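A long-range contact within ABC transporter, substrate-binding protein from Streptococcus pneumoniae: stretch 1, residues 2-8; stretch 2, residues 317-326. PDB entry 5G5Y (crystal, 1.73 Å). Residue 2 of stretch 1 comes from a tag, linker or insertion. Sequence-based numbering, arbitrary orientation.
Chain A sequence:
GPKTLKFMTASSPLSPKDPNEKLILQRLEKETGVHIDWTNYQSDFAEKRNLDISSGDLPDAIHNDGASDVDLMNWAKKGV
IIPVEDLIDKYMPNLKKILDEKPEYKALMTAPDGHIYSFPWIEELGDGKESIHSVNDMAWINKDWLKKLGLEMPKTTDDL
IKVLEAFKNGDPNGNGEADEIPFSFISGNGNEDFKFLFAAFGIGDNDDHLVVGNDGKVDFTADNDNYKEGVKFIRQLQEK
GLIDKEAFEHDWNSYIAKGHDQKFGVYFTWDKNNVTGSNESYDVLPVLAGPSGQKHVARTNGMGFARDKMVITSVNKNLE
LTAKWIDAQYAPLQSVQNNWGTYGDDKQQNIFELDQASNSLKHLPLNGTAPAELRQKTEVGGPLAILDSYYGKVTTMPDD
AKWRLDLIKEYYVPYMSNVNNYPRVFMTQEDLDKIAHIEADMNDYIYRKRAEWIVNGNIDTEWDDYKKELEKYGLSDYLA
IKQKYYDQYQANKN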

ATOM      1  N   PRO A   2     -15.793 -14.068  33.506  1.00 37.60           N
ATOM      2  CA  PRO A   2     -14.539 -13.644  32.847  1.00 34.23           C
ATOM      3  C   PRO A   2     -13.735 -12.522  33.549  1.00 33.51           C
ATOM      4  O   PRO A   2     -14.292 -11.699  34.291  1.00 35.58           O
ATOM      5  CB  PRO A   2     -15.021 -13.163  31.471  1.00 35.04           C
ATOM      6  CG  PRO A   2     -16.395 -12.659  31.726  1.00 36.04           C
ATOM      7  CD  PRO A   2     -16.980 -13.580  32.776  1.00 36.11           C
ATOM      8  N   LYS A   3     -12.420 -12.500  33.302  1.00 31.00           N
ATOM      9  CA  LYS A   3     -11.546 -11.364  33.678  1.00 27.62           C
ATOM     10  C   LYS A   3     -11.897 -10.192  32.745  1.00 24.53           C
ATOM     11  O   LYS A   3     -12.599 -10.402  31.760  1.00 22.76           O
ATOM     12  CB  LYS A   3     -10.101 -11.750  33.476  1.00 28.60           C
ATOM     13  N   THR A   4     -11.451  -8.980  33.053  1.00 21.89           N
ATOM     14  CA  THR A   4     -11.875  -7.820  32.268  1.00 21.90           C
ATOM     15  C   THR A   4     -10.730  -6.936  31.833  1.00 21.60           C
ATOM     16  O   THR A   4      -9.765  -6.751  32.566  1.00 22.53           O
ATOM     17  CB  THR A   4     -12.835  -6.931  33.069  1.00 25.19           C
ATOM     18  OG1 THR A   4     -12.149  -6.427  34.218  1.00 26.63           O
ATOM     19  CG2 THR A   4     -14.015  -7.695  33.492  1.00 26.14           C
ATOM     20  N   LEU A   5     -10.850  -6.330  30.657  1.00 20.40           N
ATOM     21  CA  LEU A   5      -9.893  -5.300  30.264  1.00 19.93           C
ATOM     22  C   LEU A   5     -10.647  -4.191  29.538  1.00 18.69           C
ATOM     23  O   LEU A   5     -11.650  -4.437  28.870  1.00 19.25           O
ATOM     24  CB  LEU A   5      -8.850  -5.891  29.324  1.00 19.48           C
ATOM     25  CG  LEU A   5      -7.884  -6.939  29.857  1.00 18.52           C
ATOM     26  CD1 LEU A   5      -7.162  -7.606  28.712  1.00 19.00           C
ATOM     27  CD2 LEU A   5      -6.911  -6.312  30.856  1.00 18.09           C
ATOM     28  N   LYS A   6     -10.140  -2.982  29.632  1.00 19.49           N
ATOM     29  CA  LYS A   6     -10.747  -1.837  28.928  1.00 21.21           C
ATOM     30  C   LYS A   6      -9.864  -1.454  27.743  1.00 18.14           C
ATOM     31  O   LYS A   6      -8.723  -1.062  27.943  1.00 16.98           O
ATOM     32  CB  LYS A   6     -10.857  -0.602  29.818  1.00 23.96           C
ATOM     33  CG  LYS A   6     -11.861  -0.735  30.938  1.00 30.03           C
ATOM     34  CD  LYS A   6     -11.856   0.483  31.872  1.00 32.55           C
ATOM     35  CE  LYS A   6     -12.190   1.814  31.186  1.00 34.40           C
ATOM     36  NZ  LYS A   6     -13.506   1.854  30.472  1.00 35.69           N
ATOM     37  N   PHE A   7     -10.418  -1.550  26.543  1.00 16.50           N
ATOM     38  CA  PHE A   7      -9.703  -1.222  25.312  1.00 15.48           C
ATOM     39  C   PHE A   7     -10.411  -0.068  24.610  1.00 15.98           C
ATOM     40  O   PHE A   7     -11.622  -0.132  24.395  1.00 16.21           O
ATOM     41  CB  PHE A   7      -9.701  -2.400  24.321  1.00 14.88           C
ATOM     42  CG  PHE A   7      -8.844  -3.583  24.720  1.00 15.34           C
ATOM     43  CD1 PHE A   7      -7.901  -3.520  25.740  1.00 15.98           C
ATOM     44  CD2 PHE A   7      -8.906  -4.753  23.964  1.00 15.36           C
ATOM     45  CE1 PHE A   7      -7.111  -4.621  26.058  1.00 14.87           C
ATOM     46  CE2 PHE A   7      -8.131  -5.852  24.292  1.00 15.86           C
ATOM     47  CZ  PHE A   7      -7.218  -5.778  25.333  1.00 14.82           C
ATOM     48  N   MET A   8      -9.636   0.933  24.181  1.00 15.98           N
ATOM     49  CA  MET A   8     -10.121   1.911  23.189  1.00 16.00           C
ATOM     50  C   MET A   8      -9.948   1.276  21.818  1.00 16.94           C
ATOM     51  O   MET A   8      -8.958   0.549  21.584  1.00 18.83           O
ATOM     52  CB  MET A   8      -9.327   3.193  23.267  1.00 16.63           C
ATOM     53  CG  MET A   8      -9.818   4.327  22.351  1.00 17.72           C
ATOM     54  SD  MET A   8      -8.572   5.601  22.137  1.00 19.32           S
ATOM     55  CE  MET A   8      -8.190   6.086  23.789  1.00 19.74           C
TER
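Stretch 2 317-326: KNLELTAKWI

A helix crossing a β-strand commonly meets it through alternate strand residues and through positions that recur along the helix, and this pair is a worked example. Stretch 1 runs as an extended strand from Lys-3 to Met-8. Stretch 2 enters through Lys-317 and Asn-318 in a loop and becomes helical from Leu-319 onward, its turns held by successive backbone hydrogen bonds such as Trp-325 N to Leu-321 O at 3.0 Å. The two axes approach to 9.9 Å and cross at -76°, so the helix lies steeply athwart the strand rather than along it. The backbones come near at two places: Lys-3 CA lies 8.7 Å from Leu-321 CA, and Leu-5 CA lies 7.7 Å from Thr-322 CA.

The strand's alternation selects Lys-3, Leu-5 and Phe-7, whose CA-to-CB bonds point toward the helix, while that of Thr-4 points away. In stretch 2, the contacting residues are Asn-318, Leu-321, Thr-322 and Trp-325, spaced three, one and three apart, as along one side of a helix. Leu-5 is the hub: its CD2 packs 3.9 Å from Asn-318 CB and 3.7 Å from Thr-322 OG1, and its CG stands 4.1 Å from Leu-321 CD2. Thr-322 OG1 also donates to Asn-318 O, 2.9 Å away, just before the helix. Leu-321 reaches further, its CD2 lying 3.8 Å from Lys-3 CB, the last side-chain atom modelled in that lysine. At the other end of the contact, Phe-7 directs its edge toward the face of Trp-325, with Phe-7 CE2 3.6 Å from Trp-325 CZ3 and ring planes inclined at 76°. No hydrogen bond joins the stretches among the modelled atoms; the 335 Å² they bury rests chiefly on apolar and aromatic packing.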

ATOM      1  N   LYS A 317      -2.620  -2.903  34.481  1.00 22.52           N
ATOM      2  CA  LYS A 317      -2.122  -3.674  35.631  1.00 27.62           C
ATOM      3  C   LYS A 317      -2.231  -5.184  35.399  1.00 27.42           C
ATOM      4  O   LYS A 317      -2.131  -5.972  36.351  1.00 27.18           O
ATOM      5  CB  LYS A 317      -2.935  -3.331  36.903  1.00 31.55           C
ATOM      6  CG  LYS A 317      -3.101  -1.853  37.213  1.00 36.78           C
ATOM      7  CD  LYS A 317      -1.829  -1.230  37.765  1.00 42.48           C
ATOM      8  CE  LYS A 317      -1.758  -1.309  39.288  1.00 50.25           C
ATOM      9  NZ  LYS A 317      -0.513  -0.669  39.841  1.00 55.26           N
ATOM     10  N   ASN A 318      -2.456  -5.597  34.147  1.00 25.63           N
ATOM     11  CA  ASN A 318      -2.740  -6.980  33.812  1.00 25.18           C
ATOM     12  C   ASN A 318      -1.968  -7.300  32.526  1.00 21.66           C
ATOM     13  O   ASN A 318      -2.568  -7.686  31.515  1.00 18.71           O
ATOM     14  CB  ASN A 318      -4.230  -7.172  33.533  1.00 28.86           C
ATOM     15  CG  ASN A 318      -5.091  -6.947  34.730  1.00 35.54           C
ATOM     16  OD1 ASN A 318      -5.741  -5.907  34.856  1.00 44.10           O
ATOM     17  ND2 ASN A 318      -5.131  -7.926  35.612  1.00 35.05           N
ATOM     18  N   LEU A 319      -0.658  -7.127  32.578  1.00 19.56           N
ATOM     19  CA  LEU A 319       0.174  -7.250  31.383  1.00 20.35           C
ATOM     20  C   LEU A 319       0.195  -8.629  30.772  1.00 19.38           C
ATOM     21  O   LEU A 319       0.149  -8.763  29.530  1.00 18.02           O
ATOM     22  CB  LEU A 319       1.577  -6.745  31.637  1.00 19.95           C
ATOM     23  CG  LEU A 319       1.643  -5.244  31.908  1.00 21.03           C
ATOM     24  CD1 LEU A 319       3.091  -4.850  32.209  1.00 21.59           C
ATOM     25  CD2 LEU A 319       1.110  -4.406  30.748  1.00 21.71           C
ATOM     26  N   GLU A 320       0.254  -9.654  31.629  1.00 18.45           N
ATOM     27  CA  GLU A 320       0.270 -11.012  31.143  1.00 19.02           C
ATOM     28  C   GLU A 320      -1.042 -11.360  30.463  1.00 18.05           C
ATOM     29  O   GLU A 320      -1.049 -11.960  29.351  1.00 18.71           O
ATOM     30  CB  GLU A 320       0.596 -12.008  32.277  1.00 20.28           C
ATOM     31  CG  GLU A 320       0.461 -13.460  31.852  1.00 21.54           C
ATOM     32  CD  GLU A 320       0.802 -14.426  33.002  1.00 24.33           C
ATOM     33  OE1 GLU A 320       1.212 -13.945  34.072  1.00 23.16           O
ATOM     34  OE2 GLU A 320       0.693 -15.647  32.798  1.00 24.88           O
ATOM     35  N   LEU A 321      -2.152 -11.024  31.110  1.00 16.63           N
ATOM     36  CA  LEU A 321      -3.477 -11.252  30.517  1.00 17.15           C
ATOM     37  C   LEU A 321      -3.577 -10.532  29.155  1.00 15.68           C
ATOM     38  O   LEU A 321      -4.079 -11.079  28.188  1.00 14.43           O
ATOM     39  CB  LEU A 321      -4.567 -10.697  31.428  1.00 19.44           C
ATOM     40  CG  LEU A 321      -6.005 -11.071  31.053  1.00 21.06           C
ATOM     41  CD1 LEU A 321      -6.211 -12.570  31.181  1.00 23.50           C
ATOM     42  CD2 LEU A 321      -6.926 -10.316  31.987  1.00 22.13           C
ATOM     43  N   THR A 322      -3.152  -9.283  29.130  1.00 15.76           N
ATOM     44  CA  THR A 322      -3.238  -8.451  27.895  1.00 15.71           C
ATOM     45  C   THR A 322      -2.407  -9.083  26.774  1.00 15.14           C
ATOM     46  O   THR A 322      -2.910  -9.226  25.645  1.00 16.31           O
ATOM     47  CB  THR A 322      -2.785  -7.010  28.188  1.00 15.94           C
ATOM     48  OG1 THR A 322      -3.642  -6.425  29.164  1.00 16.03           O
ATOM     49  CG2 THR A 322      -2.830  -6.108  26.957  1.00 16.21           C
ATOM     50  N   ALA A 323      -1.167  -9.484  27.078  1.00 15.24           N
ATOM     51  CA  ALA A 323      -0.277 -10.088  26.077  1.00 14.95           C
ATOM     52  C   ALA A 323      -0.844 -11.383  25.512  1.00 14.64           C
ATOM     53  O   ALA A 323      -0.769 -11.613  24.315  1.00 13.24           O
ATOM     54  CB  ALA A 323       1.112 -10.330  26.647  1.00 16.23           C
ATOM     55  N   LYS A 324      -1.425 -12.216  26.380  1.00 13.90           N
ATOM     56  CA  LYS A 324      -2.102 -13.420  25.949  1.00 13.77           C
ATOM     57  C   LYS A 324      -3.340 -13.188  25.105  1.00 13.22           C
ATOM     58  O   LYS A 324      -3.578 -13.929  24.150  1.00 13.11           O
ATOM     59  CB  LYS A 324      -2.387 -14.352  27.164  1.00 15.04           C
ATOM     60  CG  LYS A 324      -1.082 -14.907  27.708  1.00 15.39           C
ATOM     61  CD  LYS A 324      -1.232 -15.794  28.965  1.00 18.56           C
ATOM     62  CE  LYS A 324       0.132 -16.412  29.259  1.00 19.82           C
ATOM     63  NZ  LYS A 324       0.059 -17.244  30.498  1.00 20.59           N
ATOM     64  N   TRP A 325      -4.135 -12.181  25.439  1.00 13.64           N
ATOM     65  CA  TRP A 325      -5.274 -11.787  24.628  1.00 13.43           C
ATOM     66  C   TRP A 325      -4.764 -11.328  23.249  1.00 12.97           C
ATOM     67  O   TRP A 325      -5.290 -11.758  22.212  1.00 12.76           O
ATOM     68  CB  TRP A 325      -6.072 -10.653  25.304  1.00 13.68           C
ATOM     69  CG  TRP A 325      -7.339 -10.358  24.623  1.00 13.93           C
ATOM     70  CD1 TRP A 325      -8.552 -10.869  24.928  1.00 14.13           C
ATOM     71  CD2 TRP A 325      -7.538  -9.500  23.471  1.00 13.87           C
ATOM     72  NE1 TRP A 325      -9.503 -10.394  24.061  1.00 14.11           N
ATOM     73  CE2 TRP A 325      -8.907  -9.570  23.142  1.00 14.54           C
ATOM     74  CE3 TRP A 325      -6.690  -8.726  22.671  1.00 13.50           C
ATOM     75  CZ2 TRP A 325      -9.463  -8.858  22.068  1.00 13.66           C
ATOM     76  CZ3 TRP A 325      -7.236  -8.031  21.587  1.00 13.51           C
ATOM     77  CH2 TRP A 325      -8.613  -8.080  21.312  1.00 13.25           C
ATOM     78  N   ILE A 326      -3.733 -10.510  23.237  1.00 12.63           N
ATOM     79  CA  ILE A 326      -3.168 -10.031  21.940  1.00 13.11           C
ATOM     80  C   ILE A 326      -2.619 -11.232  21.160  1.00 13.34           C
ATOM     81  O   ILE A 326      -2.854 -11.378  19.926  1.00 13.08           O
ATOM     82  CB  ILE A 326      -2.085  -8.957  22.125  1.00 13.37           C
ATOM     83  CG1 ILE A 326      -2.693  -7.702  22.733  1.00 13.43           C
ATOM     84  CG2 ILE A 326      -1.439  -8.575  20.765  1.00 13.69           C
ATOM     85  CD1 ILE A 326      -1.703  -6.712  23.302  1.00 14.46           C
TER